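Local coordinates for methionine-R-sulfoxide reductase (Neisseria meningitidis, PDB 3MMH), which catalyses the reduction of free methionine-R-sulfoxide to methionine, using a GAF-type fold to hold its substrate, at residues A[86-89]-A[94-97]. Residues are numbered along the deposited sequence; the frame is centred on the assembly and turned at random.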
loop_
_atom_site.group_PDB
_atom_site.type_symbol
_atom_site.label_atom_id
_atom_site.label_comp_id
_atom_site.label_asym_id
_atom_site.label_seq_id
_atom_site.Cartn_x
_atom_site.Cartn_y
_atom_site.Cartn_z
ATOM N N GLY A 86 18.902 -2.765 3.179
ATOM C CA GLY A 86 19.683 -3.956 3.374
ATOM C C GLY A 86 20.711 -3.832 4.447
ATOM O O GLY A 86 21.094 -4.840 5.103
ATOM N N GLN A 87 21.253 -2.614 4.652
ATOM C CA GLN A 87 22.120 -2.329 5.787
ATOM C C GLN A 87 21.445 -2.442 7.123
ATOM O O GLN A 87 22.032 -3.002 8.081
ATOM C CB GLN A 87 22.729 -0.945 5.696
ATOM C CG GLN A 87 23.711 -0.775 4.577
ATOM C CD GLN A 87 23.996 0.667 4.190
ATOM O OE1 GLN A 87 23.559 1.607 4.857
ATOM N NE2 GLN A 87 24.710 0.820 3.095
ATOM N N ALA A 88 20.218 -1.950 7.236
ATOM C CA ALA A 88 19.495 -2.072 8.520
ATOM C C ALA A 88 19.297 -3.531 8.830
ATOM O O ALA A 88 19.433 -3.947 9.991
ATOM C CB ALA A 88 18.166 -1.330 8.468
ATOM N N TRP A 89 18.933 -4.327 7.838
ATOM C CA TRP A 89 18.781 -5.779 7.999
ATOM C C TRP A 89 20.104 -6.402 8.455
ATOM O O TRP A 89 20.144 -7.109 9.450
ATOM C CB TRP A 89 18.287 -6.357 6.682
ATOM C CG TRP A 89 18.117 -7.823 6.609
ATOM C CD1 TRP A 89 18.113 -8.730 7.617
ATOM C CD2 TRP A 89 17.780 -8.550 5.400
ATOM N NE1 TRP A 89 17.893 -9.995 7.099
ATOM C CE2 TRP A 89 17.632 -9.908 5.751
ATOM C CE3 TRP A 89 17.647 -8.182 4.057
ATOM C CZ2 TRP A 89 17.346 -10.902 4.840
ATOM C CZ3 TRP A 89 17.388 -9.189 3.120
ATOM C CH2 TRP A 89 17.246 -10.553 3.523
ATOM N N THR A 94 18.171 0.090 13.520
ATOM C CA THR A 94 17.723 1.308 12.811
ATOM C C THR A 94 18.851 2.069 12.188
ATOM O O THR A 94 19.937 2.110 12.792
ATOM C CB THR A 94 16.928 2.171 13.783
ATOM O OG1 THR A 94 15.780 1.417 14.133
ATOM C CG2 THR A 94 16.516 3.517 13.196
ATOM N N VAL A 95 18.646 2.560 10.967
ATOM C CA VAL A 95 19.583 3.435 10.290
ATOM C C VAL A 95 18.851 4.734 9.966
ATOM O O VAL A 95 17.798 4.706 9.308
ATOM C CB VAL A 95 20.126 2.788 9.036
ATOM C CG1 VAL A 95 21.140 3.676 8.321
ATOM C CG2 VAL A 95 20.772 1.400 9.253
ATOM N N VAL A 96 19.406 5.844 10.429
ATOM C CA VAL A 96 18.905 7.218 10.132
ATOM C C VAL A 96 19.873 7.896 9.197
ATOM O O VAL A 96 21.079 7.921 9.510
ATOM C CB VAL A 96 18.667 8.038 11.403
ATOM C CG1 VAL A 96 18.140 9.442 11.041
ATOM C CG2 VAL A 96 17.778 7.315 12.386
ATOM N N VAL A 97 19.354 8.469 8.104
ATOM C CA VAL A 97 20.176 9.079 7.074
ATOM C C VAL A 97 19.711 10.527 6.903
ATOM O O VAL A 97 18.639 10.780 6.428
ATOM C CB VAL A 97 20.114 8.307 5.711
ATOM C CG1 VAL A 97 20.950 8.996 4.689
ATOM C CG2 VAL A 97 20.509 6.848 5.912
#
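Helix 83-91 and edge strand 95-97 of the GAF domain form a short helix-turn-strand unit, and the two pack against each other where A88 meets V95. The helix ends at residue 91 and the strand follows after a short connection; the CA atoms of A88 and T94, 5.7 Å apart, are the nearest backbone pair. The contact is apolar, and no hydrogen bond crosses it. One methyl carries most of it: V95 CG2 rests 3.8 Å from A88 CA and 3.9 Å from A88 CB, so it bears on the helix backbone as much as on the alanine methyl. Its distance to the carbonyl carbon, Q87 C, is a looser 4.4 Å. The valine torsion explains which branch touches: CG1 stands anti to the backbone N (chi1 -179°), which places CG2 beside that N and directs it at the helix. The interface is small, 116 Å² summed over both sides, yet A88 and V95 are both buried. Q87 flanks the valine without close contact, its CB 4.7 Å from V95 CG2 and its OE1 the same distance from V95 CG1. The amide thus runs alongside the valine, with OE1 hydrogen-bonded to H103 NE2 and NE2 to P104 O; the helix is thereby tied to the loop leading to H106 and I107 of the methionine sulfoxide pocket. The Q87 side chain itself lies about 7 Å from the bound substrate. V84, which is a residue of the pocket, touches V95 and V97 from the first turn of the same helix. On its sheet side, strand 95-97 pairs antiparallel with strand 115-123 through backbone bonds of V95 with V118 and V97 with E116, while A88 also reaches V118, so helix 83-91 packs against both strands at this edge of the sheet.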